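Local coordinates for thioredoxin-like protein (Klebsiella pneumoniae subsp. pneumoniae MGH 78578, PDB 3TY1) that probably binds carbohydrate and has the supersandwich fold of the galactose mutarotase (aldose 1-epimerase) group, although its substrate and reaction are not established, at residues 7-10 with 11-14; 19-22 with 23-27; 38-42 with 43-47; 218-221 with 222-225. All coordinates share one frame; numbering follows the deposited sequence. Where two conformers were deposited one is given.

Contact 1 of 4, residues 7-10 with 11-14; sequences LTNA and EEGI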
loop_
_atom_site.group_PDB
_atom_site.type_symbol
_atom_site.label_atom_id
_atom_site.label_comp_id
_atom_site.label_asym_id
_atom_site.label_seq_id
_atom_site.Cartn_x
_atom_site.Cartn_y
_atom_site.Cartn_z
ATOM N N LEU A 7 -10.971 4.557 22.343
ATOM C CA LEU A 7 -11.270 5.113 21.027
ATOM C C LEU A 7 -11.105 4.079 19.927
ATOM O O LEU A 7 -11.744 4.199 18.885
ATOM C CB LEU A 7 -10.333 6.292 20.717
ATOM C CG LEU A 7 -10.672 7.680 21.234
ATOM C CD1 LEU A 7 -11.133 7.676 22.620
ATOM C CD2 LEU A 7 -9.510 8.661 20.983
ATOM N N THR A 8 -10.163 3.154 20.121
ATOM C CA THR A 8 -9.800 2.145 19.132
ATOM C C THR A 8 -9.410 0.876 19.856
ATOM O O THR A 8 -8.682 0.901 20.842
ATOM C CB THR A 8 -8.632 2.590 18.249
ATOM O OG1 THR A 8 -8.941 3.857 17.638
ATOM C CG2 THR A 8 -8.324 1.589 17.184
ATOM N N ASN A 9 -9.946 -0.234 19.390
ATOM C CA ASN A 9 -9.590 -1.541 19.963
ATOM C C ASN A 9 -9.755 -2.622 18.899
ATOM O O ASN A 9 -10.832 -3.159 18.692
ATOM C CB ASN A 9 -10.374 -1.839 21.237
ATOM C CG ASN A 9 -9.858 -3.103 21.952
ATOM O OD1 ASN A 9 -9.119 -3.886 21.381
ATOM N ND2 ASN A 9 -10.230 -3.271 23.191
ATOM N N ALA A 10 -8.642 -2.950 18.255
ATOM C CA ALA A 10 -8.661 -3.894 17.148
ATOM C C ALA A 10 -9.086 -5.267 17.608
ATOM O O ALA A 10 -9.751 -5.995 16.851
ATOM C CB ALA A 10 -7.290 -3.926 16.431
ATOM N N GLU A 11 -8.737 -5.623 18.845
ATOM C CA GLU A 11 -9.125 -6.927 19.390
ATOM C C GLU A 11 -10.653 -7.106 19.364
ATOM O O GLU A 11 -11.130 -8.241 19.173
ATOM C CB GLU A 11 -8.526 -7.113 20.797
ATOM C CG GLU A 11 -8.812 -8.445 21.462
ATOM C CD GLU A 11 -8.223 -8.534 22.869
ATOM O OE1 GLU A 11 -8.479 -7.633 23.712
ATOM O OE2 GLU A 11 -7.521 -9.528 23.133
ATOM N N GLU A 12 -11.401 -6.003 19.552
ATOM C CA GLU A 12 -12.872 -6.010 19.463
ATOM C C GLU A 12 -13.372 -5.480 18.105
ATOM O O GLU A 12 -14.569 -5.429 17.856
ATOM C CB GLU A 12 -13.494 -5.240 20.645
ATOM C CG GLU A 12 -13.026 -5.780 22.022
ATOM C CD GLU A 12 -13.693 -5.117 23.235
ATOM O OE1 GLU A 12 -14.420 -4.113 23.068
ATOM O OE2 GLU A 12 -13.482 -5.614 24.364
ATOM N N GLY A 13 -12.449 -5.105 17.217
ATOM C CA GLY A 13 -12.784 -4.608 15.882
ATOM C C GLY A 13 -13.410 -3.228 15.836
ATOM O O GLY A 13 -14.069 -2.903 14.862
ATOM N N ILE A 14 -13.151 -2.389 16.835
ATOM C CA ILE A 14 -13.846 -1.111 16.938
ATOM C C ILE A 14 -12.948 0.102 16.806
ATOM O O ILE A 14 -11.756 0.044 17.127
ATOM C CB ILE A 14 -14.706 -1.048 18.237
ATOM C CG1 ILE A 14 -13.859 -0.757 19.458
ATOM C CG2 ILE A 14 -15.573 -2.313 18.406
ATOM C CD1 ILE A 14 -13.850 0.717 19.789
HETATM O O HOH W 1 -7.321 -4.999 23.378
#
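Asn-9 and Ile-14 are paired by two nearly straight backbone hydrogen bonds. Asn-9 N donates to Ile-14 O at 2.9 Å with an angle of 174° at the hydrogen, and Ile-14 N returns to Asn-9 O at 3.1 Å, nearly as straight. The returning N-H stands above the carbonyl plane of Asn-9 and so misses its lone pairs. Inside this pair, Glu-12 N makes a weak bond to the same Asn-9 O, and Gly-13 N a weak one to Ala-10 O, an oxygen that also accepts a hydrogen bond from Gln-45 NE2 of the second subunit. The pattern defines an antiparallel hairpin joining strand 2-9 to strand 14-15 at the edge of the large sheet. Gly-13 and Ile-14 together oppose Asn-9 as a G1 beta bulge; Gly-13 supplies the positive phi that this bulge needs.

The Asn-9 side chain shares a face of the hairpin with that of Ile-14 and also reaches into the turn. With CG of Asn-9 opposite its backbone N (chi1 -172°), OD1 reaches forward to Glu-11 N at 3.1 Å, a weak bond of the Asx-turn kind. One water donates to both Asn-9 OD1 and Glu-11 OE1, 2.9 Å from each, and thereby links two side chains that run alongside each other.

Apolar contact comes from Ile-14, whose CG1 lies 4.1 Å from Asn-9 CB. Separately, Thr-8 CA makes a CA-H...O contact with Ile-14 O at 3.5 Å. Thr-8 also packs on Gly-42 of the second subunit.

Contact 2 of 4, residues 19-22 with 23-27; sequences WQIN and SDQLK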
loop_
_atom_site.group_PDB
_atom_site.type_symbol
_atom_site.label_atom_id
_atom_site.label_comp_id
_atom_site.label_asym_id
_atom_site.label_seq_id
_atom_site.Cartn_x
_atom_site.Cartn_y
_atom_site.Cartn_z
ATOM N N TRP A 19 -14.802 11.873 17.391
ATOM C CA TRP A 19 -15.172 11.759 18.800
ATOM C C TRP A 19 -14.606 12.939 19.539
ATOM O O TRP A 19 -13.536 13.444 19.188
ATOM C CB TRP A 19 -14.554 10.463 19.348
ATOM C CG TRP A 19 -14.603 10.296 20.846
ATOM C CD1 TRP A 19 -15.592 9.704 21.584
ATOM C CD2 TRP A 19 -13.603 10.724 21.787
ATOM N NE1 TRP A 19 -15.254 9.730 22.917
ATOM C CE2 TRP A 19 -14.044 10.348 23.066
ATOM C CE3 TRP A 19 -12.363 11.369 21.662
ATOM C CZ2 TRP A 19 -13.300 10.610 24.221
ATOM C CZ3 TRP A 19 -11.631 11.626 22.795
ATOM C CH2 TRP A 19 -12.103 11.249 24.066
ATOM N N GLN A 20 -15.312 13.405 20.554
ATOM C CA GLN A 20 -14.757 14.457 21.390
ATOM C C GLN A 20 -15.320 14.404 22.780
ATOM O O GLN A 20 -16.455 13.955 23.004
ATOM C CB GLN A 20 -15.015 15.861 20.822
ATOM C CG GLN A 20 -16.469 16.309 20.849
ATOM C CD GLN A 20 -16.964 16.873 22.229
ATOM O OE1 GLN A 20 -16.236 17.614 22.911
ATOM N NE2 GLN A 20 -18.224 16.543 22.606
ATOM N N ILE A 21 -14.526 14.908 23.703
ATOM C CA ILE A 21 -15.023 15.233 25.041
ATOM C C ILE A 21 -14.495 16.597 25.417
ATOM O O ILE A 21 -13.478 17.043 24.896
ATOM C CB ILE A 21 -14.642 14.208 26.085
ATOM C CG1 ILE A 21 -13.121 14.061 26.163
ATOM C CG2 ILE A 21 -15.356 12.876 25.809
ATOM C CD1 ILE A 21 -12.654 13.182 27.320
ATOM N N ASN A 22 -15.171 17.252 26.339
ATOM C CA ASN A 22 -14.726 18.551 26.764
ATOM C C ASN A 22 -14.979 18.763 28.245
ATOM O O ASN A 22 -15.856 18.120 28.856
ATOM C CB ASN A 22 -15.295 19.654 25.838
ATOM C CG ASN A 22 -16.774 19.874 26.015
ATOM O OD1 ASN A 22 -17.227 20.356 27.058
ATOM N ND2 ASN A 22 -17.552 19.499 25.001
ATOM N N SER A 23 -14.174 19.656 28.804
ATOM C CA SER A 23 -14.156 19.948 30.222
ATOM C C SER A 23 -15.509 20.455 30.744
ATOM O O SER A 23 -15.863 20.195 31.900
ATOM C CB SER A 23 -13.029 20.952 30.559
ATOM O OG SER A 23 -13.095 22.152 29.801
ATOM N N ASP A 24 -16.217 21.217 29.913
ATOM C CA ASP A 24 -17.575 21.688 30.238
ATOM C C ASP A 24 -18.536 20.539 30.502
ATOM O O ASP A 24 -19.097 20.454 31.598
ATOM C CB ASP A 24 -18.152 22.563 29.107
ATOM C CG ASP A 24 -17.918 24.037 29.324
ATOM O OD1 ASP A 24 -16.841 24.413 29.842
ATOM O OD2 ASP A 24 -18.832 24.821 28.969
ATOM N N GLN A 25 -18.714 19.655 29.507
ATOM C CA GLN A 25 -19.578 18.481 29.680
ATOM C C GLN A 25 -19.116 17.540 30.793
ATOM O O GLN A 25 -19.963 16.932 31.446
ATOM C CB GLN A 25 -19.906 17.694 28.375
ATOM C CG GLN A 25 -18.876 17.691 27.328
ATOM C CD GLN A 25 -18.776 16.389 26.558
ATOM O OE1 GLN A 25 -17.787 15.649 26.716
ATOM N NE2 GLN A 25 -19.795 16.091 25.743
ATOM N N LEU A 26 -17.814 17.480 31.048
ATOM C CA LEU A 26 -17.264 16.692 32.158
ATOM C C LEU A 26 -17.392 17.387 33.532
ATOM O O LEU A 26 -17.019 16.797 34.551
ATOM C CB LEU A 26 -15.768 16.372 31.909
ATOM C CG LEU A 26 -15.433 15.466 30.709
ATOM C CD1 LEU A 26 -13.938 15.460 30.429
ATOM C CD2 LEU A 26 -15.944 14.054 30.923
ATOM N N LYS A 27 -17.882 18.634 33.545
ATOM C CA LYS A 27 -18.002 19.458 34.734
ATOM C C LYS A 27 -16.652 19.685 35.449
ATOM O O LYS A 27 -16.600 19.769 36.670
ATOM C CB LYS A 27 -19.120 18.925 35.657
ATOM C CG LYS A 27 -20.413 18.692 34.864
ATOM C CD LYS A 27 -21.694 18.779 35.673
ATOM C CE LYS A 27 -22.917 18.637 34.743
ATOM N NZ LYS A 27 -24.232 18.696 35.457
#
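Asn-22, the last residue of edge strand 19-22, is wrapped by the residues that follow it. Ser-23 starts a run of helical backbone angles that forms no regular helix. Its OG is hydrogen-bonded to Phe-33 N on the neighbouring strand, which ties the start of the turn back to the sheet. At Asp-24 the CB comes to 3.2 Å from Asn-22 OD1.

Gln-25 carries most of the contact. Its backbone N donates to Asn-22 OD1 at 2.9 Å with an angle of 170°, approaching from above the plane of that carbonyl. Its own OE1 folds back to accept Asn-22 N at 3.1 Å. Each residue thus uses its side chain to hold the other's backbone N-H, a reciprocal pair of bonds resembling those at a helix start. A chi1 of 31°, well away from a staggered value, brings CG of Gln-25 against the Asn-22 amide, 3.1 Å from OD1, and suggests a cramped fold-back. The two amide planes differ by 40°. The ND2 end of Asn-22 is used as well, donating to Gln-20 OE1 at 3.1 Å.

Leu-26 N bonds to Asn-22 O at 3.0 Å, in the carbonyl plane. Its CD1 meets Ile-21 CD1 at 4.1 Å, and both side chains touch Trp-5 of strand 2-9. Lys-27 then closes a type I turn onto Asp-24 O.

The N-H of Gln-25 identifies OD1 of Asn-22 as the acceptor, and the bond to Gln-20 is consistent with ND2 at the other end; together they would restrain the amide's rotation.

Contact 3 of 4, residues 38-42 with 43-47; sequences KVLHG and GKQEG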
loop_
_atom_site.group_PDB
_atom_site.type_symbol
_atom_site.label_atom_id
_atom_site.label_comp_id
_atom_site.label_asym_id
_atom_site.label_seq_id
_atom_site.Cartn_x
_atom_site.Cartn_y
_atom_site.Cartn_z
ATOM N N LYS A 38 -10.399 13.252 15.037
ATOM C CA LYS A 38 -10.939 13.624 13.780
ATOM C C LYS A 38 -10.388 12.732 12.694
ATOM O O LYS A 38 -9.154 12.539 12.591
ATOM C CB LYS A 38 -10.606 15.104 13.565
ATOM C CG LYS A 38 -11.154 15.740 12.305
ATOM C CD LYS A 38 -10.866 17.294 12.225
ATOM C CE LYS A 38 -11.486 18.089 13.379
ATOM N NZ LYS A 38 -11.500 19.587 13.185
ATOM N N VAL A 39 -11.286 12.244 11.834
ATOM C CA VAL A 39 -10.926 11.438 10.692
ATOM C C VAL A 39 -10.745 12.408 9.560
ATOM O O VAL A 39 -11.664 13.170 9.241
ATOM C CB VAL A 39 -12.011 10.405 10.308
ATOM C CG1 VAL A 39 -11.517 9.521 9.120
ATOM C CG2 VAL A 39 -12.347 9.518 11.471
ATOM N N LEU A 40 -9.577 12.389 8.942
ATOM C CA LEU A 40 -9.246 13.329 7.863
ATOM C C LEU A 40 -9.558 12.744 6.478
ATOM O O LEU A 40 -9.705 11.533 6.288
ATOM C CB LEU A 40 -7.776 13.759 7.932
ATOM C CG LEU A 40 -7.342 14.450 9.220
ATOM C CD1 LEU A 40 -5.791 14.606 9.128
ATOM C CD2 LEU A 40 -8.107 15.755 9.407
ATOM N N HIS A 41 -9.615 13.636 5.490
ATOM C CA HIS A 41 -9.986 13.269 4.124
ATOM C C HIS A 41 -9.182 14.106 3.133
ATOM O O HIS A 41 -8.619 15.162 3.487
ATOM C CB HIS A 41 -11.491 13.427 3.879
ATOM C CG HIS A 41 -12.351 12.619 4.797
ATOM N ND1 HIS A 41 -12.561 11.265 4.623
ATOM C CD2 HIS A 41 -13.056 12.975 5.907
ATOM C CE1 HIS A 41 -13.349 10.820 5.591
ATOM N NE2 HIS A 41 -13.676 11.837 6.371
ATOM N N GLY A 42 -9.115 13.623 1.899
ATOM C CA GLY A 42 -8.450 14.327 0.812
ATOM C C GLY A 42 -7.027 13.861 0.558
ATOM O O GLY A 42 -6.276 13.536 1.495
ATOM N N GLY A 43 -6.642 13.807 -0.719
ATOM C CA GLY A 43 -5.275 13.424 -1.045
ATOM C C GLY A 43 -4.855 12.089 -0.445
ATOM O O GLY A 43 -5.652 11.173 -0.361
ATOM N N LYS A 44 -3.601 12.003 -0.005
ATOM C CA LYS A 44 -3.066 10.784 0.605
ATOM C C LYS A 44 -3.389 10.695 2.110
ATOM O O LYS A 44 -2.986 9.763 2.795
ATOM C CB LYS A 44 -1.572 10.700 0.361
ATOM C CG LYS A 44 -1.228 10.495 -1.070
ATOM C CD LYS A 44 0.246 10.190 -1.291
ATOM C CE LYS A 44 1.162 11.333 -0.895
ATOM N NZ LYS A 44 2.592 11.141 -1.354
ATOM N N GLN A 45 -4.207 11.626 2.572
ATOM C CA GLN A 45 -4.612 11.749 3.967
ATOM C C GLN A 45 -5.951 11.050 4.204
ATOM O O GLN A 45 -6.459 11.026 5.319
ATOM C CB GLN A 45 -4.539 13.276 4.279
ATOM C CG GLN A 45 -5.350 13.836 5.251
ATOM C CD GLN A 45 -5.144 15.300 5.370
ATOM O OE1 GLN A 45 -4.078 15.751 5.815
ATOM N NE2 GLN A 45 -6.196 16.054 5.120
ATOM N N GLU A 46 -6.520 10.419 3.161
ATOM C CA GLU A 46 -7.819 9.774 3.278
ATOM C C GLU A 46 -7.824 8.683 4.359
ATOM O O GLU A 46 -7.034 7.769 4.305
ATOM C CB GLU A 46 -8.278 9.158 1.957
ATOM C CG GLU A 46 -9.673 8.473 2.050
ATOM C CD GLU A 46 -10.810 9.393 2.600
ATOM O OE1 GLU A 46 -10.938 10.529 2.130
ATOM O OE2 GLU A 46 -11.587 8.964 3.466
ATOM N N GLY A 47 -8.673 8.853 5.358
ATOM C CA GLY A 47 -8.799 7.880 6.446
ATOM C C GLY A 47 -7.844 8.083 7.613
ATOM O O GLY A 47 -8.002 7.430 8.608
HETATM O O HOH W 2 -10.338 11.750 0.129
#
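The His-41 ring meets Glu-46 at its edge, with Glu-46 CD lying in the ring plane. ND1 of His-41 donates to OE2 of Glu-46 at 2.8 Å, reaching the carboxylate on its syn side, and a weaker second bond runs from ND1 to OE1 at 3.1 Å. Ring and carboxylate are turned 34° against each other, so the fork is skewed. The bend of Glu-46 at chi2 (54°) brings the carboxylate back to the imidazole.

The other flat group is the amide of Gln-45. NE2 gives a hydrogen to His-41 O at 3.1 Å, with that oxygen near the amide plane, and also bonds to Ala-10 O of the third subunit; OE1 accepts Val-90 N. The Gln-45 chain crosses Leu-40 at a slant, Gln-45 CG lying 3.6 Å from Leu-40 CB.

Backbone bonds close the loop between strands 33-39 and 49-55: Gly-47 N to Leu-40 O at 3.0 Å, and Gln-45 N to Gly-42 O, also 3.0 Å. Gly-42 (phi 97°), Gly-43 and Gly-47 all adopt positive phi, which allows the tight path.

His-41 and Gln-45 each have their rotation set by these bonds: ND1 is committed as a donor to Glu-46, while both ends of the Gln-45 amide are engaged, one of them across the subunit interface. These bonds probably hold the loop in the shape that meets the third subunit.

Contact 4 of 4, residues 218-221 with 222-225; sequences ILEE and GARF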
loop_
_atom_site.group_PDB
_atom_site.type_symbol
_atom_site.label_atom_id
_atom_site.label_comp_id
_atom_site.label_asym_id
_atom_site.label_seq_id
_atom_site.Cartn_x
_atom_site.Cartn_y
_atom_site.Cartn_z
ATOM N N ILE A 218 11.308 29.129 17.441
ATOM C CA ILE A 218 12.464 28.837 18.312
ATOM C C ILE A 218 13.745 28.892 17.509
ATOM O O ILE A 218 14.687 29.584 17.879
ATOM C CB ILE A 218 12.341 27.492 19.013
ATOM C CG1 ILE A 218 11.065 27.459 19.881
ATOM C CG2 ILE A 218 13.558 27.264 19.878
ATOM C CD1 ILE A 218 10.763 26.101 20.523
ATOM N N LEU A 219 13.770 28.168 16.394
ATOM C CA LEU A 219 14.937 28.113 15.519
ATOM C C LEU A 219 14.974 29.392 14.707
ATOM O O LEU A 219 13.949 29.856 14.224
ATOM C CB LEU A 219 14.905 26.888 14.592
ATOM C CG LEU A 219 16.151 26.615 13.779
ATOM C CD1 LEU A 219 17.335 26.282 14.672
ATOM C CD2 LEU A 219 15.859 25.443 12.804
ATOM N N GLU A 220 16.164 29.968 14.638
ATOM C CA GLU A 220 16.475 31.194 13.921
ATOM C C GLU A 220 17.994 31.348 13.953
ATOM O O GLU A 220 18.687 30.603 14.654
ATOM C CB GLU A 220 15.826 32.408 14.592
ATOM C CG GLU A 220 16.241 32.630 16.069
ATOM C CD GLU A 220 15.528 33.781 16.740
ATOM O OE1 GLU A 220 14.581 34.326 16.158
ATOM O OE2 GLU A 220 15.931 34.142 17.872
ATOM N N GLU A 221 18.497 32.269 13.151
ATOM C CA GLU A 221 19.900 32.678 13.205
ATOM C C GLU A 221 20.239 33.091 14.641
ATOM O O GLU A 221 19.541 33.918 15.231
ATOM C CB GLU A 221 20.142 33.878 12.281
ATOM C CG GLU A 221 21.599 34.234 12.133
ATOM C CD GLU A 221 21.823 35.284 11.063
ATOM O OE1 GLU A 221 21.451 35.062 9.885
ATOM O OE2 GLU A 221 22.386 36.329 11.392
ATOM N N GLY A 222 21.299 32.511 15.193
ATOM C CA GLY A 222 21.748 32.853 16.539
ATOM C C GLY A 222 21.055 32.035 17.618
ATOM O O GLY A 222 21.343 32.203 18.799
ATOM N N ALA A 223 20.153 31.140 17.233
ATOM C CA ALA A 223 19.578 30.192 18.201
ATOM C C ALA A 223 20.709 29.294 18.620
ATOM O O ALA A 223 21.720 29.171 17.897
ATOM C CB ALA A 223 18.451 29.332 17.553
ATOM N N ARG A 224 20.518 28.627 19.748
ATOM C CA ARG A 224 21.566 27.834 20.358
ATOM C C ARG A 224 21.063 26.452 20.735
ATOM O O ARG A 224 19.882 26.286 21.072
ATOM C CB ARG A 224 22.126 28.558 21.614
ATOM C CG ARG A 224 22.889 29.825 21.279
ATOM C CD ARG A 224 23.534 30.486 22.463
ATOM N NE ARG A 224 22.543 30.851 23.465
ATOM C CZ ARG A 224 22.533 30.496 24.755
ATOM N NH1 ARG A 224 23.490 29.743 25.295
ATOM N NH2 ARG A 224 21.547 30.930 25.528
ATOM N N PHE A 225 21.958 25.472 20.642
ATOM C CA PHE A 225 21.707 24.123 21.108
ATOM C C PHE A 225 22.460 23.978 22.409
ATOM O O PHE A 225 23.670 24.232 22.459
ATOM C CB PHE A 225 22.160 23.048 20.121
ATOM C CG PHE A 225 22.030 21.663 20.661
ATOM C CD1 PHE A 225 20.787 21.112 20.894
ATOM C CD2 PHE A 225 23.150 20.921 20.986
ATOM C CE1 PHE A 225 20.673 19.815 21.427
ATOM C CE2 PHE A 225 23.030 19.625 21.508
ATOM C CZ PHE A 225 21.799 19.087 21.719
#
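A type II beta turn, Glu-220 to Ala-223, leads the chain into strand 224-229, which is outermost in the large antiparallel sheet within this chain. Glu-220 and Ala-223 hold its ends together: Ala-223 N donates to Glu-220 O at 3.0 Å, with an angle of 157° at the hydrogen and the donor standing above the carbonyl plane. Glu-221 and Gly-222 form the two corners. The positive phi of Gly-222 (87°) is what a type II turn requires at its third position.

Across the turn, side-chain packing centres on Ala-223 CB. This atom lies 3.2 Å from Glu-220 O and 3.8 Å from Ile-218 O. It also meets CD1 of Leu-219 at 4.3 Å and CG of Glu-220 at 4.2 Å, so one methyl is bracketed by Ile-218 and Leu-219 before the turn and Glu-220 at its start. Leu-219 itself continues onto Tyr-249 and Tyr-311. The extended Glu-221 chain, with CG opposite its backbone N, has its CB and CG near Gly-222 N.

Polar ends are engaged beyond the turn. Glu-220 OE2 accepts the backbone N of Lys-280, and both Gly-222 and Ala-223 have backbone bonds to Tyr-249. One hydrogen bond of ordinary length closes the turn, and the bonds to Tyr-249 and Lys-280 probably help to set its position against neighbouring loops.

How the contacts relate
From the N terminus, contact 1 closes the hairpin between strands 2-9 and 14-15, at one edge of the large antiparallel sheet. Contact 2 folds the chain back after edge strand 19-22, and contact 3 closes the loop between strands 33-39 and 49-55; strands 19-22 and 33-39 are neighbours in the six-stranded sheet. All four contacts are in series, and none nests in or crosses another. Only contacts 1 and 2 touch, through Leu-7 CD1 and Trp-19 CH2 at 4.0 Å, joining the two sheets. Contact 4 enters strand 224-229, the opposite edge of the large sheet, with its centre about 43 Å from that of contact 1.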